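Local coordinates for protein cytochrome P450 monooxygenase (Rhodococcus sp. ECU0066, PDB 6KBH) that probably acts as a self-sufficient monooxygenase, carrying a P450 heme, a flavin mononucleotide and a [2Fe-2S] cluster in a single chain, at residues A[422-426]-A[437-441]; A[489-495]-A[532-538]; A[508-514]-A[562-568]. Residues are numbered along the deposited sequence.

Contact 1: A[422-426]-A[437-441]; sequences DQEFT and DHVWV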
loop_
_atom_site.group_PDB
_atom_site.type_symbol
_atom_site.label_atom_id
_atom_site.label_comp_id
_atom_site.label_asym_id
_atom_site.label_seq_id
_atom_site.Cartn_x
_atom_site.Cartn_y
_atom_site.Cartn_z
ATOM N N ASP A 422 -10.835 -11.212 -30.971
ATOM C CA ASP A 422 -11.712 -10.347 -31.766
ATOM C C ASP A 422 -12.920 -9.888 -30.953
ATOM O O ASP A 422 -14.057 -9.876 -31.432
ATOM C CB ASP A 422 -12.154 -11.043 -33.056
ATOM C CG ASP A 422 -11.006 -11.260 -34.026
ATOM O OD1 ASP A 422 -9.892 -10.772 -33.754
ATOM O OD2 ASP A 422 -11.223 -11.913 -35.070
ATOM N N GLN A 423 -12.670 -9.508 -29.704
ATOM C CA GLN A 423 -13.721 -9.098 -28.786
ATOM C C GLN A 423 -13.709 -7.584 -28.641
ATOM O O GLN A 423 -12.655 -6.985 -28.400
ATOM C CB GLN A 423 -13.540 -9.767 -27.424
ATOM C CG GLN A 423 -14.605 -9.412 -26.407
ATOM C CD GLN A 423 -14.493 -10.239 -25.144
ATOM O OE1 GLN A 423 -15.205 -10.004 -24.169
ATOM N NE2 GLN A 423 -13.595 -11.218 -25.155
ATOM N N GLU A 424 -14.877 -6.973 -28.799
ATOM C CA GLU A 424 -15.044 -5.536 -28.640
ATOM C C GLU A 424 -15.601 -5.252 -27.253
ATOM O O GLU A 424 -16.573 -5.884 -26.829
ATOM C CB GLU A 424 -15.979 -4.971 -29.710
ATOM C CG GLU A 424 -15.477 -5.160 -31.129
ATOM C CD GLU A 424 -14.412 -4.151 -31.503
ATOM O OE1 GLU A 424 -14.593 -2.955 -31.191
ATOM O OE2 GLU A 424 -13.394 -4.554 -32.104
ATOM N N PHE A 425 -14.984 -4.308 -26.553
ATOM C CA PHE A 425 -15.366 -3.970 -25.189
ATOM C C PHE A 425 -16.113 -2.645 -25.191
ATOM O O PHE A 425 -15.574 -1.620 -25.626
ATOM C CB PHE A 425 -14.138 -3.914 -24.283
ATOM C CG PHE A 425 -13.499 -5.253 -24.058
ATOM C CD1 PHE A 425 -14.023 -6.134 -23.126
ATOM C CD2 PHE A 425 -12.388 -5.638 -24.791
ATOM C CE1 PHE A 425 -13.445 -7.369 -22.920
ATOM C CE2 PHE A 425 -11.802 -6.869 -24.588
ATOM C CZ PHE A 425 -12.333 -7.738 -23.652
ATOM N N THR A 426 -17.352 -2.677 -24.707
ATOM C CA THR A 426 -18.223 -1.514 -24.642
ATOM C C THR A 426 -18.281 -1.006 -23.208
ATOM O O THR A 426 -18.447 -1.797 -22.271
ATOM C CB THR A 426 -19.628 -1.863 -25.139
ATOM O OG1 THR A 426 -20.288 -2.671 -24.158
ATOM C CG2 THR A 426 -19.553 -2.650 -26.441
ATOM N N ASP A 437 -18.813 -3.789 -19.905
ATOM C CA ASP A 437 -20.066 -4.515 -19.746
ATOM C C ASP A 437 -19.806 -6.005 -19.589
ATOM O O ASP A 437 -20.496 -6.688 -18.823
ATOM C CB ASP A 437 -20.980 -4.253 -20.945
ATOM C CG ASP A 437 -21.389 -2.801 -21.055
ATOM O OD1 ASP A 437 -21.397 -2.108 -20.018
ATOM O OD2 ASP A 437 -21.705 -2.355 -22.177
ATOM N N HIS A 438 -18.807 -6.522 -20.301
ATOM C CA HIS A 438 -18.488 -7.938 -20.263
ATOM C C HIS A 438 -17.002 -8.129 -20.517
ATOM O O HIS A 438 -16.371 -7.342 -21.227
ATOM C CB HIS A 438 -19.276 -8.738 -21.307
ATOM C CG HIS A 438 -20.751 -8.502 -21.263
ATOM N ND1 HIS A 438 -21.522 -8.815 -20.166
ATOM C CD2 HIS A 438 -21.595 -7.974 -22.181
ATOM C CE1 HIS A 438 -22.780 -8.494 -20.409
ATOM N NE2 HIS A 438 -22.852 -7.983 -21.626
ATOM N N VAL A 439 -16.456 -9.187 -19.928
ATOM C CA VAL A 439 -15.166 -9.731 -20.327
ATOM C C VAL A 439 -15.378 -11.227 -20.549
ATOM O O VAL A 439 -15.868 -11.932 -19.659
ATOM C CB VAL A 439 -14.051 -9.418 -19.304
ATOM C CG1 VAL A 439 -13.973 -10.414 -18.170
ATOM C CG2 VAL A 439 -12.705 -9.296 -19.995
ATOM N N TRP A 440 -15.123 -11.683 -21.771
ATOM C CA TRP A 440 -15.415 -13.052 -22.174
ATOM C C TRP A 440 -14.109 -13.829 -22.220
ATOM O O TRP A 440 -13.169 -13.433 -22.919
ATOM C CB TRP A 440 -16.122 -13.089 -23.528
ATOM C CG TRP A 440 -17.518 -12.525 -23.498
ATOM C CD1 TRP A 440 -17.914 -11.291 -23.926
ATOM C CD2 TRP A 440 -18.701 -13.179 -23.013
ATOM N NE1 TRP A 440 -19.266 -11.134 -23.736
ATOM C CE2 TRP A 440 -19.773 -12.277 -23.179
ATOM C CE3 TRP A 440 -18.957 -14.436 -22.456
ATOM C CZ2 TRP A 440 -21.080 -12.594 -22.807
ATOM C CZ3 TRP A 440 -20.257 -14.750 -22.091
ATOM C CH2 TRP A 440 -21.300 -13.831 -22.266
ATOM N N VAL A 441 -14.048 -14.927 -21.475
ATOM C CA VAL A 441 -12.810 -15.672 -21.294
ATOM C C VAL A 441 -13.054 -17.144 -21.592
ATOM O O VAL A 441 -14.082 -17.712 -21.206
ATOM C CB VAL A 441 -12.241 -15.489 -19.872
ATOM C CG1 VAL A 441 -11.833 -14.042 -19.653
ATOM C CG2 VAL A 441 -13.255 -15.909 -18.837
#
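Two polar pairs clamp 422-426 to 437-441, which run nearly antiparallel. At one end Thr426 OG1 donates a very short hydrogen bond to Asp437 OD2, 2.5 Å. Next to it Asp437 N donates to Thr426 O over 3.1 Å, so one residue pair is held through both side chain and backbone. At the other end Gln423 is fully extended and its amide reaches across to the backbone of Trp440. Trp440 N donates to Gln423 OE1 at 2.9 Å, and Gln423 NE2 donates to Trp440 O at 3.2 Å. The amide thus pairs with both N and O of Trp440, alongside the backbone bonding of Trp440 with Val420. Its NE2 also donates to Val420 O. Between these ends the packing is thin. Phe425 CE1 lies 3.6 Å from Val439 CG2. The edge of the Phe425 ring faces His438 O, with CD1 at 3.3 Å. Phe425 and Val439 both also touch Leu419 of strand 418-419 and Arg296 of helix 284-300. The contact lies at the surface, away from the heme site. It closes the loop between strands 418-419 and 440-442, part of a small three-stranded antiparallel sheet with 172-174, consistent with the β3 sheet of the cytochrome P450 fold.

Contact 2: A[489-495]-A[532-538]; sequences ILLITLR and TTFQVAV. With FMN (flavin mononucleotide), chain B.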
loop_
_atom_site.group_PDB
_atom_site.type_symbol
_atom_site.label_atom_id
_atom_site.label_comp_id
_atom_site.label_asym_id
_atom_site.label_seq_id
_atom_site.Cartn_x
_atom_site.Cartn_y
_atom_site.Cartn_z
ATOM N N ILE A 489 23.356 -23.165 13.293
ATOM C CA ILE A 489 23.596 -22.111 12.312
ATOM C C ILE A 489 23.568 -22.725 10.915
ATOM O O ILE A 489 24.371 -23.615 10.613
ATOM C CB ILE A 489 24.932 -21.390 12.557
ATOM C CG1 ILE A 489 24.822 -20.476 13.777
ATOM C CG2 ILE A 489 25.329 -20.575 11.337
ATOM C CD1 ILE A 489 26.133 -19.869 14.210
ATOM N N LEU A 490 22.649 -22.249 10.064
ATOM C CA LEU A 490 22.617 -22.607 8.649
ATOM C C LEU A 490 23.345 -21.558 7.828
ATOM O O LEU A 490 23.369 -20.379 8.175
ATOM C CB LEU A 490 21.200 -22.714 8.065
ATOM C CG LEU A 490 20.111 -23.681 8.505
ATOM C CD1 LEU A 490 20.551 -25.139 8.414
ATOM C CD2 LEU A 490 19.694 -23.302 9.870
ATOM N N LEU A 491 23.904 -21.994 6.712
ATOM C CA LEU A 491 24.327 -21.099 5.647
ATOM C C LEU A 491 23.387 -21.312 4.466
ATOM O O LEU A 491 23.373 -22.392 3.860
ATOM C CB LEU A 491 25.780 -21.346 5.249
ATOM C CG LEU A 491 26.319 -20.326 4.241
ATOM C CD1 LEU A 491 26.326 -18.920 4.831
ATOM C CD2 LEU A 491 27.701 -20.708 3.741
ATOM N N ILE A 492 22.604 -20.290 4.138
ATOM C CA ILE A 492 21.623 -20.372 3.062
ATOM C C ILE A 492 22.201 -19.722 1.815
ATOM O O ILE A 492 22.747 -18.611 1.877
ATOM C CB ILE A 492 20.296 -19.705 3.460
ATOM C CG1 ILE A 492 19.753 -20.316 4.748
ATOM C CG2 ILE A 492 19.278 -19.861 2.351
ATOM C CD1 ILE A 492 18.498 -19.641 5.237
ATOM N N THR A 493 22.092 -20.415 0.686
ATOM C CA THR A 493 22.475 -19.886 -0.614
ATOM C C THR A 493 21.203 -19.546 -1.380
ATOM O O THR A 493 20.398 -20.435 -1.679
ATOM C CB THR A 493 23.320 -20.892 -1.392
ATOM O OG1 THR A 493 22.790 -22.205 -1.192
ATOM C CG2 THR A 493 24.752 -20.872 -0.908
ATOM N N LEU A 494 21.017 -18.264 -1.687
ATOM C CA LEU A 494 19.782 -17.777 -2.291
ATOM C C LEU A 494 20.043 -17.362 -3.733
ATOM O O LEU A 494 20.891 -16.500 -3.995
ATOM C CB LEU A 494 19.204 -16.622 -1.476
ATOM C CG LEU A 494 18.539 -17.116 -0.188
ATOM C CD1 LEU A 494 18.076 -15.956 0.676
ATOM C CD2 LEU A 494 17.382 -18.059 -0.507
ATOM N N ARG A 495 19.294 -17.969 -4.655
ATOM C CA ARG A 495 19.439 -17.804 -6.097
ATOM C C ARG A 495 18.296 -16.967 -6.656
ATOM O O ARG A 495 17.134 -17.194 -6.307
ATOM C CB ARG A 495 19.420 -19.170 -6.795
ATOM C CG ARG A 495 20.683 -19.970 -6.665
ATOM C CD ARG A 495 21.764 -19.367 -7.516
ATOM N NE ARG A 495 23.072 -19.793 -7.051
ATOM C CZ ARG A 495 23.748 -20.856 -7.481
ATOM N NH1 ARG A 495 23.263 -21.634 -8.438
ATOM N NH2 ARG A 495 24.930 -21.119 -6.938
ATOM N N THR A 532 25.181 -13.526 -8.849
ATOM C CA THR A 532 24.005 -14.359 -9.048
ATOM C C THR A 532 23.416 -14.849 -7.733
ATOM O O THR A 532 22.385 -15.537 -7.755
ATOM C CB THR A 532 24.316 -15.560 -9.957
ATOM O OG1 THR A 532 23.247 -16.508 -9.858
ATOM C CG2 THR A 532 25.601 -16.250 -9.551
ATOM N N THR A 533 24.021 -14.486 -6.589
ATOM C CA THR A 533 23.587 -14.997 -5.290
ATOM C C THR A 533 23.785 -14.050 -4.112
ATOM O O THR A 533 24.620 -13.138 -4.122
ATOM C CB THR A 533 24.321 -16.276 -4.902
ATOM O OG1 THR A 533 25.681 -16.223 -5.360
ATOM C CG2 THR A 533 23.581 -17.503 -5.383
ATOM N N PHE A 534 23.022 -14.356 -3.066
ATOM C CA PHE A 534 23.212 -13.858 -1.716
ATOM C C PHE A 534 23.418 -15.047 -0.784
ATOM O O PHE A 534 22.859 -16.126 -1.002
ATOM C CB PHE A 534 22.004 -13.048 -1.264
ATOM C CG PHE A 534 21.876 -11.725 -1.949
ATOM C CD1 PHE A 534 22.989 -11.068 -2.440
ATOM C CD2 PHE A 534 20.633 -11.141 -2.108
ATOM C CE1 PHE A 534 22.861 -9.848 -3.073
ATOM C CE2 PHE A 534 20.498 -9.930 -2.730
ATOM C CZ PHE A 534 21.611 -9.278 -3.217
ATOM N N GLN A 535 24.223 -14.846 0.258
ATOM C CA GLN A 535 24.443 -15.864 1.279
ATOM C C GLN A 535 24.200 -15.263 2.652
ATOM O O GLN A 535 24.741 -14.201 2.976
ATOM C CB GLN A 535 25.858 -16.451 1.203
ATOM C CG GLN A 535 25.931 -17.795 0.498
ATOM C CD GLN A 535 27.344 -18.341 0.431
ATOM O OE1 GLN A 535 28.313 -17.610 0.626
ATOM N NE2 GLN A 535 27.467 -19.632 0.149
ATOM N N VAL A 536 23.387 -15.945 3.452
ATOM C CA VAL A 536 23.116 -15.556 4.828
ATOM C C VAL A 536 23.341 -16.768 5.719
ATOM O O VAL A 536 23.215 -17.916 5.283
ATOM C CB VAL A 536 21.685 -15.005 5.007
ATOM C CG1 VAL A 536 21.541 -13.672 4.299
ATOM C CG2 VAL A 536 20.667 -16.001 4.482
ATOM N N ALA A 537 23.676 -16.506 6.981
ATOM C CA ALA A 537 23.995 -17.562 7.939
ATOM C C ALA A 537 23.110 -17.411 9.173
ATOM O O ALA A 537 23.522 -16.802 10.157
ATOM C CB ALA A 537 25.476 -17.535 8.303
ATOM N N VAL A 538 21.917 -17.998 9.145
ATOM C CA VAL A 538 20.944 -17.784 10.213
ATOM C C VAL A 538 21.253 -18.684 11.404
ATOM O O VAL A 538 21.595 -19.862 11.248
ATOM C CB VAL A 538 19.516 -18.019 9.690
ATOM C CG1 VAL A 538 19.381 -19.429 9.161
ATOM C CG2 VAL A 538 18.492 -17.745 10.785
HETATM N N1 FMN B . 18.746 -8.149 12.774
HETATM C C2 FMN B . 18.788 -6.888 12.319
HETATM O O2 FMN B . 17.955 -6.040 12.778
HETATM N N3 FMN B . 19.672 -6.487 11.396
HETATM C C4 FMN B . 20.555 -7.381 10.907
HETATM O O4 FMN B . 21.462 -7.002 9.973
HETATM C C4A FMN B . 20.537 -8.698 11.363
HETATM N N5 FMN B . 21.421 -9.578 10.866
HETATM C C5A FMN B . 21.390 -10.840 11.309
HETATM C C6 FMN B . 22.314 -11.721 10.780
HETATM C C7 FMN B . 22.329 -13.030 11.200
HETATM C C7M FMN B . 23.410 -13.906 10.520
HETATM C C8 FMN B . 21.421 -13.484 12.165
HETATM C C8M FMN B . 21.396 -14.918 12.654
HETATM C C9 FMN B . 20.502 -12.592 12.707
HETATM C C9A FMN B . 20.469 -11.263 12.274
HETATM N N10 FMN B . 19.585 -10.373 12.777
HETATM C C10 FMN B . 19.608 -9.089 12.322
HETATM C "C1'" FMN B . 18.552 -10.767 13.787
HETATM C "C2'" FMN B . 17.310 -11.330 13.144
HETATM O "O2'" FMN B . 16.587 -10.410 12.435
HETATM C "C3'" FMN B . 16.406 -11.960 14.172
HETATM O "O3'" FMN B . 16.038 -11.092 15.212
HETATM C "C4'" FMN B . 17.033 -13.248 14.748
HETATM O "O4'" FMN B . 17.607 -14.163 13.893
HETATM C "C5'" FMN B . 15.970 -14.119 15.482
HETATM O "O5'" FMN B . 14.667 -14.247 14.859
HETATM P P FMN B . 13.474 -14.779 15.730
HETATM O O1P FMN B . 12.165 -14.312 15.148
HETATM O O2P FMN B . 13.456 -16.275 15.759
HETATM O O3P FMN B . 13.656 -14.251 17.118
#
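Strands 489-495 and 533-536 pair antiparallel, and their side chains sort onto two faces. Ile492, Leu494, Phe534 and Val536 share one face. The backbone pairing sets Ile492 CB 3.9 Å from Val536 CG2. The m,t rotamer of Ile492 carries its CD1 to 4.0 Å from Val538 CG1. Val538 takes the p rotamer, and its CG1 also lies 3.9 Å from Leu490 CB. Val538 has the largest area covered here and also touches Ile551 of helix 547-554. Phe534 is m, and its ring leads away from 489-495 to meet Trp505. Thr493 and Gln535 lie on the other face. Thr493 is p and its OG1 hydrogen-bonds to Gly481 O, while its CG2 sits 3.2 Å from Gln535 NE2. Leu491 is t,p, a conformation that brings its CD1 3.8 Å from Ala537 CB. Two backbone pairs are bonded both ways. Leu494 N donates to Phe534 O at 2.9 Å, and Phe534 N to Leu494 O at 3.2 Å. Ile492 and Val536 exchange the same pair of bonds. Leu490 N donates to Val538 O at 2.9 Å. The same end of 532-538 reaches the flavin: Ala537 O is 2.9 Å from FMN C7M, and Val538 CA is 3.8 Å from FMN C8M, the methyls of the dimethylbenzene ring. Such a pair belongs to the six-stranded antiparallel flavin-binding barrel of the FR-type reductases, with FMN bound beside it.

Contact 3: A[508-514]-A[562-568]; sequences GSHIDVD and RVRGPRN. With FMN (flavin mononucleotide), chain B.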
loop_
_atom_site.group_PDB
_atom_site.type_symbol
_atom_site.label_atom_id
_atom_site.label_comp_id
_atom_site.label_asym_id
_atom_site.label_seq_id
_atom_site.Cartn_x
_atom_site.Cartn_y
_atom_site.Cartn_z
ATOM N N GLY A 508 28.432 -5.045 5.442
ATOM C CA GLY A 508 27.475 -4.678 6.458
ATOM C C GLY A 508 26.037 -4.705 5.999
ATOM O O GLY A 508 25.133 -4.636 6.843
ATOM N N SER A 509 25.795 -4.809 4.694
ATOM C CA SER A 509 24.434 -4.826 4.178
ATOM C C SER A 509 23.701 -6.088 4.617
ATOM O O SER A 509 24.301 -7.139 4.861
ATOM C CB SER A 509 24.430 -4.731 2.651
ATOM O OG SER A 509 25.351 -3.761 2.189
ATOM N N HIS A 510 22.382 -5.969 4.708
ATOM C CA HIS A 510 21.499 -7.049 5.111
ATOM C C HIS A 510 20.378 -7.172 4.090
ATOM O O HIS A 510 20.299 -6.402 3.129
ATOM C CB HIS A 510 20.917 -6.786 6.502
ATOM C CG HIS A 510 20.230 -5.462 6.617
ATOM N ND1 HIS A 510 20.866 -4.335 7.089
ATOM C CD2 HIS A 510 18.969 -5.079 6.300
ATOM C CE1 HIS A 510 20.025 -3.318 7.070
ATOM N NE2 HIS A 510 18.867 -3.742 6.597
ATOM N N ILE A 511 19.490 -8.144 4.301
ATOM C CA ILE A 511 18.263 -8.225 3.521
ATOM C C ILE A 511 17.109 -8.599 4.432
ATOM O O ILE A 511 17.287 -9.224 5.478
ATOM C CB ILE A 511 18.305 -9.246 2.373
ATOM C CG1 ILE A 511 19.686 -9.412 1.792
ATOM C CG2 ILE A 511 17.473 -8.759 1.228
ATOM C CD1 ILE A 511 19.724 -10.624 0.933
ATOM N N ASP A 512 15.906 -8.250 3.988
ATOM C CA ASP A 512 14.676 -8.594 4.687
ATOM C C ASP A 512 14.028 -9.773 3.971
ATOM O O ASP A 512 13.534 -9.635 2.848
ATOM C CB ASP A 512 13.737 -7.392 4.757
ATOM C CG ASP A 512 14.389 -6.188 5.408
ATOM O OD1 ASP A 512 15.633 -6.088 5.357
ATOM O OD2 ASP A 512 13.664 -5.352 5.986
ATOM N N VAL A 513 14.039 -10.930 4.624
ATOM C CA VAL A 513 13.551 -12.180 4.055
ATOM C C VAL A 513 12.342 -12.633 4.862
ATOM O O VAL A 513 12.391 -12.666 6.097
ATOM C CB VAL A 513 14.652 -13.257 4.048
ATOM C CG1 VAL A 513 15.350 -13.317 5.399
ATOM C CG2 VAL A 513 14.072 -14.605 3.680
ATOM N N ASP A 514 11.257 -12.973 4.169
ATOM C CA ASP A 514 10.026 -13.389 4.837
ATOM C C ASP A 514 10.184 -14.795 5.393
ATOM O O ASP A 514 10.119 -15.772 4.644
ATOM C CB ASP A 514 8.852 -13.331 3.866
ATOM C CG ASP A 514 8.420 -11.920 3.565
ATOM O OD1 ASP A 514 9.058 -10.980 4.083
ATOM O OD2 ASP A 514 7.437 -11.753 2.813
ATOM N N ARG A 562 10.472 -14.601 -0.486
ATOM C CA ARG A 562 10.444 -13.196 -0.850
ATOM C C ARG A 562 11.501 -12.460 -0.033
ATOM O O ARG A 562 11.594 -12.626 1.184
ATOM C CB ARG A 562 9.060 -12.586 -0.605
ATOM C CG ARG A 562 9.092 -11.094 -0.423
ATOM C CD ARG A 562 7.801 -10.445 -0.918
ATOM N NE ARG A 562 6.817 -10.248 0.147
ATOM C CZ ARG A 562 6.660 -9.117 0.833
ATOM N NH1 ARG A 562 7.406 -8.055 0.566
ATOM N NH2 ARG A 562 5.741 -9.042 1.779
ATOM N N VAL A 563 12.313 -11.658 -0.703
ATOM C CA VAL A 563 13.507 -11.083 -0.106
ATOM C C VAL A 563 13.687 -9.696 -0.689
ATOM O O VAL A 563 13.784 -9.537 -1.912
ATOM C CB VAL A 563 14.730 -11.975 -0.364
ATOM C CG1 VAL A 563 14.800 -12.420 -1.805
ATOM C CG2 VAL A 563 15.992 -11.282 0.032
ATOM N N ARG A 564 13.713 -8.692 0.181
ATOM C CA ARG A 564 13.606 -7.293 -0.217
ATOM C C ARG A 564 14.972 -6.634 -0.129
ATOM O O ARG A 564 15.597 -6.649 0.936
ATOM C CB ARG A 564 12.589 -6.574 0.665
ATOM C CG ARG A 564 11.219 -7.220 0.582
ATOM C CD ARG A 564 10.094 -6.274 0.948
ATOM N NE ARG A 564 9.993 -6.039 2.385
ATOM C CZ ARG A 564 9.522 -6.922 3.259
ATOM N NH1 ARG A 564 9.123 -8.123 2.857
ATOM N NH2 ARG A 564 9.461 -6.606 4.544
ATOM N N GLY A 565 15.379 -5.989 -1.227
ATOM C CA GLY A 565 16.759 -5.702 -1.550
ATOM C C GLY A 565 17.637 -5.153 -0.445
ATOM O O GLY A 565 17.172 -4.623 0.571
ATOM N N PRO A 566 18.946 -5.267 -0.648
ATOM C CA PRO A 566 19.908 -4.854 0.379
ATOM C C PRO A 566 19.747 -3.399 0.790
ATOM O O PRO A 566 19.715 -2.494 -0.048
ATOM C CB PRO A 566 21.263 -5.091 -0.298
ATOM C CG PRO A 566 20.993 -6.138 -1.330
ATOM C CD PRO A 566 19.609 -5.847 -1.829
ATOM N N ARG A 567 19.618 -3.182 2.093
ATOM C CA ARG A 567 19.939 -1.911 2.724
ATOM C C ARG A 567 21.110 -2.116 3.675
ATOM O O ARG A 567 21.518 -3.244 3.958
ATOM C CB ARG A 567 18.739 -1.328 3.476
ATOM C CG ARG A 567 17.383 -1.714 2.937
ATOM C CD ARG A 567 16.334 -0.783 3.515
ATOM N NE ARG A 567 15.859 -1.244 4.815
ATOM C CZ ARG A 567 14.952 -2.199 4.983
ATOM N NH1 ARG A 567 14.410 -2.797 3.931
ATOM N NH2 ARG A 567 14.582 -2.555 6.205
ATOM N N ASN A 568 21.642 -1.009 4.182
ATOM C CA ASN A 568 22.836 -1.067 5.018
ATOM C C ASN A 568 22.810 0.090 6.005
ATOM O O ASN A 568 22.840 1.254 5.595
ATOM C CB ASN A 568 24.100 -1.017 4.153
ATOM C CG ASN A 568 25.363 -1.359 4.924
ATOM O OD1 ASN A 568 25.337 -1.534 6.142
ATOM N ND2 ASN A 568 26.480 -1.452 4.211
HETATM N N1 FMN B . 18.746 -8.149 12.774
HETATM C C2 FMN B . 18.788 -6.888 12.319
HETATM O O2 FMN B . 17.955 -6.040 12.778
HETATM N N3 FMN B . 19.672 -6.487 11.396
HETATM C C4 FMN B . 20.555 -7.381 10.907
HETATM O O4 FMN B . 21.462 -7.002 9.973
HETATM C C4A FMN B . 20.537 -8.698 11.363
HETATM N N5 FMN B . 21.421 -9.578 10.866
HETATM C C5A FMN B . 21.390 -10.840 11.309
HETATM C C6 FMN B . 22.314 -11.721 10.780
HETATM C C7 FMN B . 22.329 -13.030 11.200
HETATM C C7M FMN B . 23.410 -13.906 10.520
HETATM C C8 FMN B . 21.421 -13.484 12.165
HETATM C C8M FMN B . 21.396 -14.918 12.654
HETATM C C9 FMN B . 20.502 -12.592 12.707
HETATM C C9A FMN B . 20.469 -11.263 12.274
HETATM N N10 FMN B . 19.585 -10.373 12.777
HETATM C C10 FMN B . 19.608 -9.089 12.322
HETATM C "C1'" FMN B . 18.552 -10.767 13.787
HETATM C "C2'" FMN B . 17.310 -11.330 13.144
HETATM O "O2'" FMN B . 16.587 -10.410 12.435
HETATM C "C3'" FMN B . 16.406 -11.960 14.172
HETATM O "O3'" FMN B . 16.038 -11.092 15.212
HETATM C "C4'" FMN B . 17.033 -13.248 14.748
HETATM O "O4'" FMN B . 17.607 -14.163 13.893
HETATM C "C5'" FMN B . 15.970 -14.119 15.482
HETATM O "O5'" FMN B . 14.667 -14.247 14.859
HETATM P P FMN B . 13.474 -14.779 15.730
HETATM O O1P FMN B . 12.165 -14.312 15.148
HETATM O O2P FMN B . 13.456 -16.275 15.759
HETATM O O3P FMN B . 13.656 -14.251 17.118
#
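A beta bulge marks this antiparallel pair of the FR-type flavin-binding barrel. The register slips by one residue between His510-Arg567 and Asp512-Arg564. The extra residue falls in Gly565-Pro566, where the proline has no amide hydrogen to give. Asp512, Arg567 and Asp514 have the most surface covered. Asp512 is held by its backbone, with Arg564 N donating to Asp512 O at 2.8 Å; the return bond from Asp512 N to Arg564 O is weak. Its carboxylate makes a salt bridge across the bulge, Asp512 OD2 to Arg567 NH2 at 3.0 Å, so the pair spans three positions of 562-568. Asp512 also packs on Gln521, whose backbone O binds FMN. Arg567 pairs through its backbone too: His510 N donates to Arg567 O at 3.0 Å. Its NH2 has a second partner, Cys740 O, in the site of the [2Fe-2S] cluster. Asp514 N donates to Arg562 O at 3.0 Å. The Asp514 carboxylate meets two arginines. OD1 of Asp514 accepts from Arg564 NH1 at 3.1 Å. OD2 of Asp514 lies 3.1 Å from Arg562 NE, but out of the guanidinium plane, so only charge acts there. Arg564 NH2 makes a further salt bridge to Asp734 of the cluster pocket. Arg564 and Arg567 thus tie the flavin barrel to the cluster-binding part. On 508-514, His510 approaches the flavin: its CB lies 3.5 Å from FMN O4.

Contact 1 stands apart. It lies at the surface of the P450 part, with nearest atoms about 32 Å from contact 2 and about 27 Å from contact 3. Contacts 2 and 3 are partly buried and belong to one six-stranded sheet. Their centres are 12 Å apart, and both touch FMN. They meet where Phe534 CD2 lies 3.2 Å from Ile511 CD1 and Phe534 CZ lies 3.7 Å from Pro566 CG. Their chemistry differs. Contact 1 relies on a few polar bonds, of side chain and backbone, between loop residues and the start of a strand. Contact 2 joins a backbone ladder to largely apolar packing. Contact 3 adds salt bridges on the side toward the [2Fe-2S] cluster.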